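PDB 6J0E: arsenic responsive repressor ArsR from Corynebacterium glutamicum ATCC 13032, which probably represses transcription as a dimeric winged helix-turn-helix DNA-binding protein and is released from its operator when it binds arsenic(III). Local coordinates for residues B[33-38]-B[110-115]; B[41-46]-B[79-84]; B[86-91]-B[97-102]. One frame throughout, in Å; residues are numbered along the deposited sequence. Where two conformers were deposited one is given.

Contact 1 of 3, residues B[33-38]-B[110-115]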
loop_
_atom_site.group_PDB
_atom_site.type_symbol
_atom_site.label_atom_id
_atom_site.label_comp_id
_atom_site.label_asym_id
_atom_site.label_seq_id
_atom_site.Cartn_x
_atom_site.Cartn_y
_atom_site.Cartn_z
ATOM N N ASP B 33 -0.007 9.668 -8.115
ATOM C CA ASP B 33 -1.359 10.044 -8.475
ATOM C C ASP B 33 -2.365 8.974 -8.025
ATOM O O ASP B 33 -3.373 9.332 -7.632
ATOM C CB ASP B 33 -1.577 10.296 -10.000
ATOM C CG ASP B 33 -0.642 11.383 -10.578
ATOM O OD1 ASP B 33 -0.258 12.284 -9.831
ATOM O OD2 ASP B 33 -0.337 11.305 -11.834
ATOM N N LEU B 34 -2.002 7.688 -8.075
ATOM C CA LEU B 34 -2.942 6.708 -7.598
ATOM C C LEU B 34 -3.182 6.839 -6.122
ATOM O O LEU B 34 -4.251 6.569 -5.624
ATOM C CB LEU B 34 -2.428 5.278 -7.978
ATOM C CG LEU B 34 -2.430 4.966 -9.513
ATOM C CD1 LEU B 34 -1.890 3.564 -9.705
ATOM C CD2 LEU B 34 -3.870 5.023 -10.003
ATOM N N PHE B 35 -2.132 7.047 -5.261
ATOM C CA PHE B 35 -2.361 7.179 -3.858
ATOM C C PHE B 35 -3.224 8.439 -3.518
ATOM O O PHE B 35 -4.034 8.434 -2.612
ATOM C CB PHE B 35 -0.984 7.285 -3.115
ATOM C CG PHE B 35 -0.236 6.014 -3.086
ATOM C CD1 PHE B 35 -0.854 4.884 -2.670
ATOM C CD2 PHE B 35 1.137 5.975 -3.375
ATOM C CE1 PHE B 35 -0.072 3.697 -2.607
ATOM C CE2 PHE B 35 1.925 4.765 -3.283
ATOM C CZ PHE B 35 1.267 3.675 -2.913
ATOM N N LYS B 36 -3.113 9.496 -4.362
ATOM C CA LYS B 36 -3.869 10.704 -4.223
ATOM C C LYS B 36 -5.370 10.405 -4.457
ATOM O O LYS B 36 -6.190 10.793 -3.618
ATOM C CB LYS B 36 -3.248 11.771 -5.183
ATOM C CG LYS B 36 -3.959 13.066 -5.100
ATOM C CD LYS B 36 -3.140 14.071 -5.905
ATOM C CE LYS B 36 -3.292 15.415 -5.321
ATOM N NZ LYS B 36 -4.733 15.779 -5.344
ATOM N N VAL B 37 -5.642 9.515 -5.437
ATOM C CA VAL B 37 -6.953 9.066 -5.722
ATOM C C VAL B 37 -7.530 8.322 -4.518
ATOM O O VAL B 37 -8.656 8.463 -4.193
ATOM C CB VAL B 37 -7.030 8.179 -6.989
ATOM C CG1 VAL B 37 -8.416 7.559 -7.104
ATOM C CG2 VAL B 37 -6.770 8.987 -8.197
ATOM N N LEU B 38 -6.713 7.503 -3.877
ATOM C CA LEU B 38 -7.074 6.760 -2.726
ATOM C C LEU B 38 -7.195 7.597 -1.443
ATOM O O LEU B 38 -7.712 7.159 -0.459
ATOM C CB LEU B 38 -6.087 5.621 -2.481
ATOM C CG LEU B 38 -6.093 4.491 -3.506
ATOM C CD1 LEU B 38 -5.059 3.500 -3.048
ATOM C CD2 LEU B 38 -7.519 3.758 -3.463
ATOM N N THR B 110 3.236 -3.849 -3.882
ATOM C CA THR B 110 4.642 -3.954 -4.163
ATOM C C THR B 110 5.381 -2.620 -3.906
ATOM O O THR B 110 6.491 -2.595 -3.315
ATOM C CB THR B 110 4.885 -4.395 -5.610
ATOM O OG1 THR B 110 4.192 -5.629 -5.804
ATOM C CG2 THR B 110 6.313 -4.434 -5.949
ATOM N N VAL B 111 4.783 -1.525 -4.262
ATOM C CA VAL B 111 5.458 -0.209 -4.086
ATOM C C VAL B 111 5.643 0.109 -2.584
ATOM O O VAL B 111 6.429 0.763 -2.158
ATOM C CB VAL B 111 4.576 0.897 -4.741
ATOM C CG1 VAL B 111 4.906 2.309 -4.377
ATOM C CG2 VAL B 111 4.621 0.785 -6.275
ATOM N N LEU B 112 4.723 -0.456 -1.792
ATOM C CA LEU B 112 4.663 -0.262 -0.336
ATOM C C LEU B 112 5.368 -1.410 0.466
ATOM O O LEU B 112 5.176 -1.425 1.682
ATOM C CB LEU B 112 3.201 -0.214 0.133
ATOM C CG LEU B 112 2.217 0.900 -0.347
ATOM C CD1 LEU B 112 0.764 0.488 0.001
ATOM C CD2 LEU B 112 2.490 2.154 0.314
ATOM N N GLN B 113 6.123 -2.249 -0.176
ATOM C CA GLN B 113 6.841 -3.324 0.460
ATOM C C GLN B 113 8.200 -2.716 0.936
ATOM O O GLN B 113 9.189 -2.866 0.304
ATOM C CB GLN B 113 6.985 -4.451 -0.517
ATOM C CG GLN B 113 7.677 -5.705 0.083
ATOM C CD GLN B 113 9.193 -5.556 0.256
ATOM O OE1 GLN B 113 10.001 -5.453 -0.769
ATOM N NE2 GLN B 113 9.627 -5.598 1.563
ATOM N N ILE B 114 8.114 -1.984 2.047
ATOM C CA ILE B 114 9.177 -1.166 2.581
ATOM C C ILE B 114 9.614 -1.718 3.968
ATOM O O ILE B 114 9.008 -1.425 4.967
ATOM C CB ILE B 114 8.631 0.302 2.812
ATOM C CG1 ILE B 114 8.061 0.840 1.493
ATOM C CG2 ILE B 114 9.805 1.190 3.334
ATOM C CD1 ILE B 114 9.063 1.042 0.477
ATOM N N GLY B 115 10.517 -2.646 3.911
ATOM C CA GLY B 115 11.142 -3.191 5.159
ATOM C C GLY B 115 10.386 -4.385 5.744
ATOM O O GLY B 115 10.834 -4.903 6.725
#

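Contact 2 of 3, residues B[41-46]-B[79-84]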
loop_
_atom_site.group_PDB
_atom_site.type_symbol
_atom_site.label_atom_id
_atom_site.label_comp_id
_atom_site.label_asym_id
_atom_site.label_seq_id
_atom_site.Cartn_x
_atom_site.Cartn_y
_atom_site.Cartn_z
ATOM N N PRO B 41 -11.739 9.457 1.925
ATOM C CA PRO B 41 -12.445 8.456 2.745
ATOM C C PRO B 41 -13.625 7.736 2.154
ATOM O O PRO B 41 -13.753 6.512 2.354
ATOM C CB PRO B 41 -12.960 9.268 3.998
ATOM C CG PRO B 41 -12.561 10.668 3.751
ATOM C CD PRO B 41 -11.931 10.856 2.405
ATOM N N VAL B 42 -14.459 8.466 1.407
ATOM C CA VAL B 42 -15.638 7.872 0.775
ATOM C C VAL B 42 -15.100 6.810 -0.248
ATOM O O VAL B 42 -15.699 5.741 -0.470
ATOM C CB VAL B 42 -16.585 8.929 0.166
ATOM C CG1 VAL B 42 -17.718 8.291 -0.655
ATOM C CG2 VAL B 42 -17.129 9.810 1.236
ATOM N N ARG B 43 -14.039 7.173 -1.013
ATOM C CA ARG B 43 -13.500 6.205 -1.971
ATOM C C ARG B 43 -13.030 4.955 -1.350
ATOM O O ARG B 43 -13.226 3.864 -1.850
ATOM C CB ARG B 43 -12.330 6.774 -2.842
ATOM C CG ARG B 43 -12.800 7.759 -3.869
ATOM C CD ARG B 43 -11.761 8.529 -4.568
ATOM N NE ARG B 43 -12.417 9.657 -5.159
ATOM C CZ ARG B 43 -11.769 10.772 -5.490
ATOM N NH1 ARG B 43 -10.465 10.950 -5.132
ATOM N NH2 ARG B 43 -12.469 11.721 -6.110
ATOM N N LEU B 44 -12.405 5.080 -0.228
ATOM C CA LEU B 44 -11.921 3.893 0.476
ATOM C C LEU B 44 -13.040 3.017 0.950
ATOM O O LEU B 44 -12.929 1.786 0.900
ATOM C CB LEU B 44 -11.059 4.306 1.721
ATOM C CG LEU B 44 -9.714 4.805 1.277
ATOM C CD1 LEU B 44 -8.890 4.857 2.607
ATOM C CD2 LEU B 44 -8.942 3.978 0.293
ATOM N N ARG B 45 -14.063 3.649 1.500
ATOM C CA ARG B 45 -15.322 2.910 1.828
ATOM C C ARG B 45 -16.041 2.234 0.676
ATOM O O ARG B 45 -16.584 1.127 0.889
ATOM C CB ARG B 45 -16.286 3.782 2.581
ATOM C CG ARG B 45 -15.706 4.232 3.902
ATOM C CD ARG B 45 -16.716 4.520 5.041
ATOM N NE ARG B 45 -17.772 5.410 4.601
ATOM C CZ ARG B 45 -17.742 6.735 4.529
ATOM N NH1 ARG B 45 -16.670 7.405 4.801
ATOM N NH2 ARG B 45 -18.823 7.399 4.098
ATOM N N ILE B 46 -16.073 2.858 -0.467
ATOM C CA ILE B 46 -16.614 2.209 -1.633
ATOM C C ILE B 46 -15.784 0.997 -1.837
ATOM O O ILE B 46 -16.362 -0.077 -2.031
ATOM C CB ILE B 46 -16.657 3.061 -2.890
ATOM C CG1 ILE B 46 -17.528 4.247 -2.623
ATOM C CG2 ILE B 46 -17.023 2.164 -4.055
ATOM C CD1 ILE B 46 -17.737 5.284 -3.733
ATOM N N LYS B 79 -16.632 7.196 -10.948
ATOM C CA LYS B 79 -16.058 7.638 -12.219
ATOM C C LYS B 79 -14.475 7.870 -11.937
ATOM O O LYS B 79 -13.670 7.511 -12.739
ATOM C CB LYS B 79 -16.813 8.882 -12.709
ATOM C CG LYS B 79 -16.276 9.409 -14.003
ATOM C CD LYS B 79 -17.340 10.175 -14.697
ATOM C CE LYS B 79 -16.773 10.704 -15.988
ATOM N NZ LYS B 79 -15.783 11.706 -15.684
ATOM N N LYS B 80 -14.112 8.537 -10.855
ATOM C CA LYS B 80 -12.713 8.850 -10.576
ATOM C C LYS B 80 -11.933 7.532 -10.360
ATOM O O LYS B 80 -10.884 7.393 -10.903
ATOM C CB LYS B 80 -12.624 9.750 -9.353
ATOM C CG LYS B 80 -13.264 11.137 -9.611
ATOM C CD LYS B 80 -12.529 11.970 -10.657
ATOM C CE LYS B 80 -13.157 13.422 -10.647
ATOM N NZ LYS B 80 -12.475 14.072 -11.786
ATOM N N MET B 81 -12.526 6.546 -9.689
ATOM C CA MET B 81 -11.867 5.317 -9.449
ATOM C C MET B 81 -11.697 4.447 -10.717
ATOM O O MET B 81 -10.724 3.759 -10.886
ATOM C CB MET B 81 -12.474 4.538 -8.320
ATOM C CG MET B 81 -12.131 5.222 -7.017
ATOM S SD MET B 81 -12.783 4.089 -5.812
ATOM C CE MET B 81 -14.386 4.745 -5.782
ATOM N N THR B 82 -12.715 4.506 -11.565
ATOM C CA THR B 82 -12.660 3.824 -12.877
ATOM C C THR B 82 -11.580 4.551 -13.816
ATOM O O THR B 82 -10.941 3.855 -14.474
ATOM C CB THR B 82 -14.018 3.863 -13.530
ATOM O OG1 THR B 82 -14.943 3.086 -12.742
ATOM C CG2 THR B 82 -13.990 3.264 -14.910
ATOM N N GLU B 83 -11.531 5.858 -13.827
ATOM C CA GLU B 83 -10.565 6.544 -14.708
ATOM C C GLU B 83 -9.166 6.147 -14.176
ATOM O O GLU B 83 -8.148 6.133 -14.916
ATOM C CB GLU B 83 -10.831 8.006 -14.670
ATOM C CG GLU B 83 -12.067 8.351 -15.476
ATOM C CD GLU B 83 -12.682 9.653 -15.146
ATOM O OE1 GLU B 83 -13.622 10.045 -15.885
ATOM O OE2 GLU B 83 -12.189 10.375 -14.309
ATOM N N ALA B 84 -9.050 5.989 -12.875
ATOM C CA ALA B 84 -7.731 5.635 -12.295
ATOM C C ALA B 84 -7.307 4.235 -12.557
ATOM O O ALA B 84 -6.149 3.856 -12.321
ATOM C CB ALA B 84 -7.679 6.021 -10.847
#

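Contact 3 of 3, residues B[86-91]-B[97-102]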
loop_
_atom_site.group_PDB
_atom_site.type_symbol
_atom_site.label_atom_id
_atom_site.label_comp_id
_atom_site.label_asym_id
_atom_site.label_seq_id
_atom_site.Cartn_x
_atom_site.Cartn_y
_atom_site.Cartn_z
ATOM N N PHE B 86 -8.748 1.541 -10.829
ATOM C CA PHE B 86 -9.108 0.692 -9.743
ATOM C C PHE B 86 -10.322 -0.219 -9.981
ATOM O O PHE B 86 -10.478 -1.249 -9.326
ATOM C CB PHE B 86 -9.337 1.473 -8.445
ATOM C CG PHE B 86 -8.072 2.199 -7.942
ATOM C CD1 PHE B 86 -6.950 1.439 -7.675
ATOM C CD2 PHE B 86 -8.039 3.551 -7.774
ATOM C CE1 PHE B 86 -5.767 2.078 -7.258
ATOM C CE2 PHE B 86 -6.847 4.194 -7.369
ATOM C CZ PHE B 86 -5.789 3.455 -7.058
ATOM N N LEU B 87 -11.204 0.341 -10.843
ATOM C CA LEU B 87 -12.539 -0.334 -11.145
ATOM C C LEU B 87 -12.679 -0.373 -12.631
ATOM O O LEU B 87 -12.070 0.397 -13.333
ATOM C CB LEU B 87 -13.759 0.424 -10.656
ATOM C CG LEU B 87 -13.701 0.804 -9.183
ATOM C CD1 LEU B 87 -14.859 1.754 -8.882
ATOM C CD2 LEU B 87 -13.654 -0.335 -8.190
ATOM N N ASP B 88 -13.553 -1.240 -13.076
ATOM C CA ASP B 88 -13.986 -1.009 -14.488
ATOM C C ASP B 88 -15.426 -1.412 -14.512
ATOM O O ASP B 88 -15.979 -1.761 -13.487
ATOM C CB ASP B 88 -13.182 -1.748 -15.538
ATOM C CG ASP B 88 -13.232 -3.207 -15.400
ATOM O OD1 ASP B 88 -13.956 -3.773 -14.607
ATOM O OD2 ASP B 88 -12.524 -3.844 -16.206
ATOM N N ARG B 89 -16.010 -1.201 -15.673
ATOM C CA ARG B 89 -17.434 -1.335 -15.767
ATOM C C ARG B 89 -17.722 -2.665 -16.499
ATOM O O ARG B 89 -17.067 -3.009 -17.495
ATOM C CB ARG B 89 -17.990 -0.137 -16.505
ATOM C CG ARG B 89 -17.896 1.199 -15.812
ATOM C CD ARG B 89 -17.702 2.349 -16.791
ATOM N NE ARG B 89 -18.871 2.509 -17.681
ATOM C CZ ARG B 89 -19.970 3.244 -17.417
ATOM N NH1 ARG B 89 -20.126 3.892 -16.285
ATOM N NH2 ARG B 89 -20.978 3.270 -18.286
ATOM N N VAL B 90 -18.749 -3.332 -16.061
ATOM C CA VAL B 90 -19.182 -4.578 -16.763
ATOM C C VAL B 90 -20.734 -4.540 -16.883
ATOM O O VAL B 90 -21.424 -4.054 -16.021
ATOM C CB VAL B 90 -18.644 -5.837 -16.111
ATOM C CG1 VAL B 90 -17.088 -5.830 -16.151
ATOM C CG2 VAL B 90 -19.202 -5.940 -14.731
ATOM N N PRO B 91 -21.259 -4.924 -18.021
ATOM C CA PRO B 91 -22.678 -4.736 -18.299
ATOM C C PRO B 91 -23.466 -5.838 -17.732
ATOM O O PRO B 91 -22.971 -6.940 -17.680
ATOM C CB PRO B 91 -22.708 -4.929 -19.839
ATOM C CG PRO B 91 -21.506 -5.784 -20.147
ATOM C CD PRO B 91 -20.504 -5.219 -19.260
ATOM N N LEU B 97 -22.667 -2.217 -14.125
ATOM C CA LEU B 97 -22.114 -2.584 -12.793
ATOM C C LEU B 97 -20.643 -2.138 -12.720
ATOM O O LEU B 97 -19.970 -1.959 -13.728
ATOM C CB LEU B 97 -22.157 -4.019 -12.564
ATOM C CG LEU B 97 -23.551 -4.640 -12.830
ATOM C CD1 LEU B 97 -23.461 -6.122 -12.700
ATOM C CD2 LEU B 97 -24.540 -4.001 -11.937
ATOM N N HIS B 98 -20.141 -1.956 -11.486
ATOM C CA HIS B 98 -18.711 -1.661 -11.305
ATOM C C HIS B 98 -18.037 -2.756 -10.555
ATOM O O HIS B 98 -18.600 -3.288 -9.609
ATOM C CB HIS B 98 -18.673 -0.385 -10.501
ATOM C CG HIS B 98 -18.765 0.802 -11.361
ATOM N ND1 HIS B 98 -19.934 1.345 -11.694
ATOM C CD2 HIS B 98 -17.808 1.546 -11.980
ATOM C CE1 HIS B 98 -19.755 2.387 -12.478
ATOM N NE2 HIS B 98 -18.454 2.591 -12.604
ATOM N N ARG B 99 -16.835 -3.157 -10.999
ATOM C CA ARG B 99 -16.121 -4.184 -10.275
ATOM C C ARG B 99 -14.666 -3.742 -10.076
ATOM O O ARG B 99 -13.993 -3.171 -10.958
ATOM C CB ARG B 99 -16.130 -5.534 -10.945
ATOM C CG ARG B 99 -15.798 -5.413 -12.375
ATOM C CD ARG B 99 -15.172 -6.749 -12.919
ATOM N NE ARG B 99 -14.656 -6.388 -14.229
ATOM C CZ ARG B 99 -14.305 -7.217 -15.191
ATOM N NH1 ARG B 99 -14.381 -8.518 -15.021
ATOM N NH2 ARG B 99 -13.907 -6.699 -16.334
ATOM N N VAL B 100 -14.205 -4.062 -8.912
ATOM C CA VAL B 100 -12.816 -3.841 -8.601
ATOM C C VAL B 100 -11.888 -4.662 -9.520
ATOM O O VAL B 100 -12.124 -5.806 -9.931
ATOM C CB VAL B 100 -12.542 -4.063 -7.138
ATOM C CG1 VAL B 100 -12.504 -5.485 -6.820
ATOM C CG2 VAL B 100 -11.210 -3.376 -6.815
ATOM N N ARG B 101 -10.840 -4.015 -9.921
ATOM C CA ARG B 101 -9.728 -4.652 -10.650
ATOM C C ARG B 101 -8.548 -4.896 -9.636
ATOM O O ARG B 101 -8.012 -4.000 -9.016
ATOM C CB ARG B 101 -9.319 -3.737 -11.790
ATOM C CG ARG B 101 -10.319 -3.556 -12.950
ATOM C CD ARG B 101 -10.699 -4.815 -13.715
ATOM N NE ARG B 101 -9.557 -5.402 -14.441
ATOM C CZ ARG B 101 -9.566 -5.912 -15.664
ATOM N NH1 ARG B 101 -10.649 -5.775 -16.402
ATOM N NH2 ARG B 101 -8.445 -6.477 -16.165
ATOM N N PRO B 102 -8.110 -6.118 -9.438
ATOM C CA PRO B 102 -7.018 -6.515 -8.550
ATOM C C PRO B 102 -5.630 -6.069 -8.940
ATOM O O PRO B 102 -4.764 -5.938 -8.059
ATOM C CB PRO B 102 -7.079 -8.008 -8.512
ATOM C CG PRO B 102 -8.133 -8.437 -9.412
ATOM C CD PRO B 102 -8.803 -7.293 -10.048
HETATM O O HOH W 1 -17.936 4.742 -13.765
#

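Contact 1 of 3, residues B[33-38]-B[110-115]
F35 meets V111 and L112 where the side of helix 28-38 faces the end of helix 102-111 and the turn after it, at the dimer interface of this ArsR-type winged helix-turn-helix fold. Helix 28-38 supplies the phenylalanine. The other side is the C-terminal end of helix 102-111, with L112 the first residue to leave helical geometry.

The contact across the segments is wholly apolar. F35 reaches over with the far end of its ring. The backbones stay well apart, with 10.8 Å between F35 CA and V111 CA. CG of F35 is anti to its carbonyl carbon (chi1 -72°), and this sends the ring from the side of the helix toward the other segment. V111 sits at the ring edge, near its plane, with CG1 4.0 Å from F35 CE2. That methyl is the branch anti to the backbone N (chi1 165°). L112 comes from the opposite direction. All three residues are buried.

No hydrogen bond crosses between the two segments; the turn after the helix is held by its own backbone and by outside partners. Q113 N bonds to T110 O, and Q113 is the centre of an inverse gamma turn.

The surroundings are shared by both subunits. L108 packs on F35 within the chain. G39 of the second subunit touches F35, and L38 of that subunit touches L112. R109 NH1 of the second subunit bonds to L112 O. The leucine touches the ring obliquely, with L112 CD2 3.8 Å from F35 CZ.

Contact 2 of 3, residues B[41-46]-B[79-84]
M81 lies against R43 and I46 where helix 41-52 crosses helix 71-83. The two short segments run at 73° to each other, and their axes stay 11.3 Å apart. Long side chains bridge that distance. The contact belongs to the helical core of the DNA-binding domain of the ArsR family.

The tight part centres on the M81 methyl. The M81 chain is extended through chi2 and then bends at chi3 (-87°), which turns CE in toward helix 41-52. M81 CE touches both side chains there, 3.9 Å from R43 CG and 4.0 Å from I46 CD1. The sulfur takes part as well, with M81 SD 4.0 Å from R43 CB. R43 thus gives its aliphatic stem to the methionine and carries its charged end past it.

The looser part is the exposed side, at K80. Here CB of K80 lies over one face of the R43 guanidinium. The nearest approach is 3.6 Å, between K80 CG and R43 NH2. The lysine bends at chi2 (-66°) and its chain leads away. The two like charges stay apart, with K80 NZ 6.1 Å from R43 NH2. The guanidinium has polar partners of its own. R43 NE bonds to H77 ND1 and R43 NH1 to V37 O, which probably fixes the plane that K80 covers. Along the exposed surface of helix 71-83, K79 NZ forms a salt bridge to E83 OE1 at 2.7 Å.

I46 also packs on L63 and M67 of helix 60-67 and on I74 and L78 of helix 71-83. M81 touches L87 at the start of strand 87-92, and A84 rests on L34 and V37 of helix 28-38.

Contact 3 of 3, residues B[86-91]-B[97-102]
The R99 guanidinium has V90 CG1 over one face and D88 OD1 in its plane at the edge. V90 CG1 is close to that face, 3.1 Å from R99 NE. D88 and R99 are nearly coplanar, their flat groups 22° apart. R99 grips D88 side-on: R99 NE binds D88 OD1 on its syn lone pair at 2.7 Å, and R99 NH2 binds D88 OD2 at 3.2 Å. R101 comes in differently. Its guanidinium stands 88° to the carboxylate, and D88 OD2 lies near the guanidinium edge, 2.7 Å from R101 NH1. NH1 of R101 and NH2 of R99 reach OD2 from opposite faces of the carboxylate. Three donors thus hold the group and limit its rotation. D88 CG stands between its backbone N and carbonyl carbon (chi1 61°), and this turns the carboxylate toward the arginines. E103 pairs with R101 NH2, so that arginine has a second acidic partner.

These strands, 87-92 and 95-100, form the beta hairpin that is the wing of the winged helix-turn-helix fold. They are antiparallel. D88 and R99 form one hydrogen-bonded pair, V90 and L97 the other. R101 N bonds to F86 O at 2.9 Å and extends the ladder beyond the strand end.

R89 and H98 lie on the other face, side by side and pointing the same way. R89 CG is 3.5 Å from H98 NE2, while the guanidinium and the imidazole ring stand nearly perpendicular. A water lies unusually close to H98 NE2, a distance that is doubtful, and accepts a weak bond from R89 NH1.

V100 packs on C55, one of the residues lining the arsenic pocket, and on I114 of the second subunit. L87 CD2 touches V100 CB at 4.0 Å.

How the contacts relate
After strand 4-8 and helix 20-24 at the N terminus, helix 28-38 gives contact 1 its first side. Helix 41-52 follows and opens contact 2, which closes at the end of helix 71-83. The chain then enters strand 87-92, and contact 3 closes the short hairpin loop with strand 95-100. Helix 102-111 follows and closes contact 1. Contacts 2 and 3 are therefore in series, and both nest inside the long loop of contact 1. None cross. F86 links contact 3 to contact 1 by packing on V37 and L38. T82 links contact 2 to contact 3 through L87 and H98. Together they join the dimer helices, the helical core and the wing.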